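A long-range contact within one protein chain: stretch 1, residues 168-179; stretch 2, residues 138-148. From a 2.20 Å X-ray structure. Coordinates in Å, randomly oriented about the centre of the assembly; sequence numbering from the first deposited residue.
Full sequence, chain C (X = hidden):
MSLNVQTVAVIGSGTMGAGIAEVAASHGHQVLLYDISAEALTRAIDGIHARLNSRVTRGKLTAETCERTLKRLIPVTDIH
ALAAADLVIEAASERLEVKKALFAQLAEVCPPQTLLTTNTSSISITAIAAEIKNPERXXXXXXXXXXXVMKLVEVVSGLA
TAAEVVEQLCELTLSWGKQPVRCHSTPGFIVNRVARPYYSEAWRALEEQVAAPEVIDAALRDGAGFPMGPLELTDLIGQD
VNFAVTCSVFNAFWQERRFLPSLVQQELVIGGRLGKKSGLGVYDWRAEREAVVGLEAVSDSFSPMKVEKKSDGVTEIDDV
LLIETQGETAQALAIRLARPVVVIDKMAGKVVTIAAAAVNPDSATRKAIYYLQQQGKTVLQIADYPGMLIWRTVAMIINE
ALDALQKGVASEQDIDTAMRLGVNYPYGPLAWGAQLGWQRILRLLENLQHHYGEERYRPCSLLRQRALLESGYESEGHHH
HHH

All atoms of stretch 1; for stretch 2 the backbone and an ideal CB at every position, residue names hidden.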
# COMPACT_ATOMS: atom_id res chain seq x y z
N GLN C 168 7.40 28.63 -26.13
CA GLN C 168 8.11 28.35 -27.37
C GLN C 168 7.71 26.98 -27.92
O GLN C 168 7.31 26.87 -29.09
CB GLN C 168 9.63 28.42 -27.15
CG GLN C 168 10.22 29.83 -27.13
CD GLN C 168 11.74 29.82 -26.97
OE1 GLN C 168 12.27 30.22 -25.94
NE2 GLN C 168 12.44 29.35 -28.00
N LEU C 169 7.76 25.96 -27.06
CA LEU C 169 7.38 24.60 -27.48
C LEU C 169 5.92 24.45 -27.89
O LEU C 169 5.63 23.76 -28.87
CB LEU C 169 7.75 23.56 -26.41
CG LEU C 169 9.26 23.46 -26.19
CD1 LEU C 169 9.58 22.45 -25.10
CD2 LEU C 169 9.98 23.12 -27.50
N CYS C 170 5.01 25.12 -27.17
CA CYS C 170 3.59 25.16 -27.53
C CYS C 170 3.37 25.81 -28.89
O CYS C 170 2.69 25.25 -29.76
CB CYS C 170 2.73 25.86 -26.46
SG CYS C 170 2.54 24.92 -24.92
N GLU C 171 3.94 27.00 -29.07
CA GLU C 171 3.84 27.73 -30.34
C GLU C 171 4.39 26.92 -31.51
O GLU C 171 3.78 26.87 -32.58
CB GLU C 171 4.55 29.09 -30.27
CG GLU C 171 4.25 29.97 -31.47
CD GLU C 171 4.72 31.40 -31.32
OE1 GLU C 171 5.85 31.62 -30.85
OE2 GLU C 171 3.94 32.31 -31.69
N LEU C 172 5.52 26.26 -31.29
CA LEU C 172 6.15 25.46 -32.33
C LEU C 172 5.30 24.24 -32.76
O LEU C 172 5.12 24.00 -33.97
CB LEU C 172 7.56 25.06 -31.91
CG LEU C 172 8.35 24.16 -32.87
CD1 LEU C 172 8.82 24.92 -34.10
CD2 LEU C 172 9.52 23.58 -32.12
N THR C 173 4.76 23.50 -31.79
CA THR C 173 3.90 22.35 -32.11
C THR C 173 2.56 22.77 -32.72
O THR C 173 2.01 22.07 -33.57
CB THR C 173 3.66 21.40 -30.92
OG1 THR C 173 3.12 22.13 -29.82
CG2 THR C 173 4.98 20.74 -30.49
N LEU C 174 2.04 23.92 -32.27
CA LEU C 174 0.91 24.56 -32.97
C LEU C 174 1.28 24.71 -34.44
O LEU C 174 0.59 24.18 -35.31
CB LEU C 174 0.54 25.92 -32.34
CG LEU C 174 -0.42 25.93 -31.13
CD1 LEU C 174 -0.57 27.32 -30.51
CD2 LEU C 174 -1.80 25.35 -31.48
N SER C 175 2.43 25.31 -34.70
CA SER C 175 2.91 25.47 -36.09
C SER C 175 3.13 24.14 -36.84
O SER C 175 3.15 24.14 -38.07
CB SER C 175 4.15 26.38 -36.15
OG SER C 175 5.33 25.68 -35.78
N TRP C 176 3.29 23.02 -36.12
CA TRP C 176 3.36 21.69 -36.77
C TRP C 176 1.99 21.02 -36.93
O TRP C 176 1.90 19.82 -37.27
CB TRP C 176 4.33 20.76 -36.04
CG TRP C 176 5.77 21.23 -36.02
CD1 TRP C 176 6.29 22.29 -36.72
CD2 TRP C 176 6.87 20.66 -35.29
NE1 TRP C 176 7.63 22.42 -36.44
CE2 TRP C 176 8.01 21.43 -35.58
CE3 TRP C 176 6.99 19.57 -34.40
CZ2 TRP C 176 9.27 21.16 -35.01
CZ3 TRP C 176 8.24 19.30 -33.85
CH2 TRP C 176 9.37 20.09 -34.15
N GLY C 177 0.93 21.80 -36.72
CA GLY C 177 -0.44 21.31 -36.85
C GLY C 177 -0.83 20.37 -35.71
O GLY C 177 -1.75 19.56 -35.86
N LYS C 178 -0.11 20.46 -34.59
CA LYS C 178 -0.42 19.67 -33.41
C LYS C 178 -1.23 20.48 -32.43
O LYS C 178 -1.48 21.67 -32.64
CB LYS C 178 0.86 19.16 -32.72
CG LYS C 178 1.76 18.25 -33.56
CD LYS C 178 1.01 17.11 -34.21
CE LYS C 178 1.95 16.24 -35.03
NZ LYS C 178 1.21 15.14 -35.74
N GLN C 179 -1.64 19.83 -31.35
CA GLN C 179 -2.31 20.49 -30.25
C GLN C 179 -1.52 20.22 -28.98
O GLN C 179 -1.58 19.12 -28.43
CB GLN C 179 -3.75 19.98 -30.11
CG GLN C 179 -4.62 20.79 -29.15
CD GLN C 179 -4.64 22.28 -29.49
OE1 GLN C 179 -4.98 22.66 -30.61
NE2 GLN C 179 -4.27 23.11 -28.53
N UNK C 138 15.55 22.34 -20.55
CA UNK C 138 15.15 20.94 -20.63
C UNK C 138 13.64 20.85 -20.37
O UNK C 138 13.13 21.53 -19.48
CB UNK C 138 15.93 20.09 -19.63
N UNK C 139 12.95 20.04 -21.17
CA UNK C 139 11.50 19.89 -21.09
C UNK C 139 11.11 18.59 -21.78
O UNK C 139 11.92 17.98 -22.45
CB UNK C 139 10.78 21.08 -21.72
N UNK C 140 9.86 18.17 -21.60
CA UNK C 140 9.35 17.00 -22.30
C UNK C 140 8.54 17.45 -23.48
O UNK C 140 7.80 18.43 -23.39
CB UNK C 140 8.51 16.11 -21.38
N UNK C 141 8.69 16.76 -24.60
CA UNK C 141 7.86 17.01 -25.76
C UNK C 141 7.35 15.65 -26.19
O UNK C 141 7.99 14.92 -26.94
CB UNK C 141 8.62 17.73 -26.88
N UNK C 142 6.18 15.29 -25.66
CA UNK C 142 5.69 13.92 -25.73
C UNK C 142 4.66 13.71 -26.83
O UNK C 142 3.51 14.10 -26.67
CB UNK C 142 5.09 13.52 -24.38
N UNK C 143 5.08 13.07 -27.92
CA UNK C 143 4.22 12.78 -29.07
C UNK C 143 3.58 11.41 -28.91
O UNK C 143 3.99 10.62 -28.07
CB UNK C 143 5.01 12.85 -30.38
N UNK C 144 2.60 11.10 -29.75
CA UNK C 144 1.91 9.81 -29.67
C UNK C 144 2.03 9.06 -31.00
O UNK C 144 2.04 9.69 -32.05
CB UNK C 144 0.44 10.01 -29.30
N UNK C 145 2.18 7.74 -30.93
CA UNK C 145 2.26 6.84 -32.10
C UNK C 145 0.94 6.73 -32.90
O UNK C 145 -0.10 6.43 -32.32
CB UNK C 145 2.68 5.44 -31.63
N UNK C 146 0.99 6.96 -34.23
CA UNK C 146 2.13 7.47 -34.99
C UNK C 146 2.19 8.99 -35.00
O UNK C 146 1.17 9.66 -35.26
CB UNK C 146 2.07 6.95 -36.43
N UNK C 147 3.37 9.52 -34.70
CA UNK C 147 3.57 10.98 -34.65
C UNK C 147 3.03 11.81 -35.81
O UNK C 147 2.49 12.90 -35.55
CB UNK C 147 5.07 11.26 -34.54
N UNK C 148 3.16 11.34 -37.09
CA UNK C 148 2.59 12.16 -38.16
C UNK C 148 1.06 12.23 -38.17
O UNK C 148 0.50 13.18 -38.70
CB UNK C 148 3.07 11.62 -39.51

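Position 138 opens the strand with its CA-to-CB bond pointing away from stretch 1, and nothing of that stretch lies within 5.5 Å of its ideal CB. Many residues would fit; a beta-branched one suits the extended backbone, and the deposited residue is Val138.

At 139 the direction reverses, as strand geometry demands. The CB faces the helix, and the ideal CB already stands 3.8 Å from Leu169 CD1. That methyl fills the space directly ahead, so a small apolar side chain is favoured. Ala139 occupies the place, its CB touching Leu169 CD1 at 3.8 Å.

Position 140 turns away again and meets nothing of stretch 1. Its phi/psi of -100/139 is ordinary for a strand, so the backbone does not call for glycine, yet Gly140 is found.

Position 141 faces the helix where the two backbones come near, its CA 7.8 Å from the CA of Leu169. Its ideal CB is 5.1 Å from Leu169 CD1, leaving room for a longer side chain, and the surroundings offered by Leu169 and the methyl of Thr173 are apolar. Leucine, isoleucine or methionine would all be reasonable. Leu141, with chi1 t and chi2 p, sends CD1 to 3.9 Å from Leu169 CB and 4.1 Å from Thr173 CG2, so a single methyl packs against residues one helical turn apart.

Position 142 is out of reach, and stretch 1 does not constrain it; His142 forms its side-chain hydrogen bonds elsewhere in the structure.

At 143 the CB points sideways, with no stretch 1 atom within 5.5 Å. Only a long side chain could bend back to the indole of Trp176, and a large apolar or aromatic one would suit. Phe143, with chi1 m, does so: its CZ lies 3.9 Å from Trp176 CZ3, each ring meeting the other at its edge, near the plane.

Positions 144 and 145 are out of reach of stretch 1, which leaves many side chains possible; they are Phe144 and Asn145. Position 146 is also out of reach, but the peptide bond before it is cis, which strongly favours proline because proline pays a much smaller penalty for cis than other residues do; the residue is Pro146.

Position 147 matters through its backbone. The amine of Lys178 approaches its carbonyl, a contact available to any residue type, while the CB points sideways. Ala147 accepts a hydrogen bond from Lys178 NZ to its O at 2.6 Å.

At 148 the CB points away, and phi of -69° is compatible with proline among others. Pro148 O lies 3.6 Å from Lys178 NZ; a water bridges them, donating to Pro148 O at 2.7 Å and accepting from Lys178 NZ at 3.3 Å.

Stretch 2 138-148: VAGLHFFNPAP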
# COMPACT_ATOMS: atom_id res chain seq x y z
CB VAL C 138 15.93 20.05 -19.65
CG1 VAL C 138 15.71 18.58 -19.95
CG2 VAL C 138 17.41 20.38 -19.69
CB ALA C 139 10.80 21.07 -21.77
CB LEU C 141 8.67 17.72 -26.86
CG LEU C 141 7.94 18.61 -27.87
CD1 LEU C 141 7.24 19.75 -27.18
CD2 LEU C 141 8.89 19.14 -28.94
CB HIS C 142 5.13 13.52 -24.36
CG HIS C 142 4.59 12.12 -24.32
ND1 HIS C 142 3.39 11.81 -23.73
CD2 HIS C 142 5.10 10.96 -24.79
CE1 HIS C 142 3.17 10.51 -23.84
NE2 HIS C 142 4.19 9.97 -24.48
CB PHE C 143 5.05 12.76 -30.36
CG PHE C 143 5.63 14.10 -30.76
CD1 PHE C 143 6.78 14.59 -30.15
CD2 PHE C 143 5.04 14.84 -31.77
CE1 PHE C 143 7.33 15.79 -30.53
CE2 PHE C 143 5.58 16.06 -32.16
CZ PHE C 143 6.72 16.55 -31.53
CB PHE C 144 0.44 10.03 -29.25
CG PHE C 144 0.27 10.48 -27.81
CD1 PHE C 144 0.54 11.80 -27.43
CD2 PHE C 144 -0.13 9.58 -26.83
CE1 PHE C 144 0.42 12.21 -26.11
CE2 PHE C 144 -0.25 9.99 -25.50
CZ PHE C 144 0.01 11.31 -25.14
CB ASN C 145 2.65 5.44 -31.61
CG ASN C 145 3.41 4.62 -32.65
OD1 ASN C 145 3.90 3.54 -32.32
ND2 ASN C 145 3.52 5.11 -33.87
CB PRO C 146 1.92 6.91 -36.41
CG PRO C 146 0.67 6.06 -36.34
CD PRO C 146 -0.08 6.51 -35.13
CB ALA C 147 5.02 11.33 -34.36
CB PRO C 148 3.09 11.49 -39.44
CG PRO C 148 4.27 10.70 -39.04
CD PRO C 148 3.98 10.24 -37.65
O HOH W 1 1.90 15.49 -38.90
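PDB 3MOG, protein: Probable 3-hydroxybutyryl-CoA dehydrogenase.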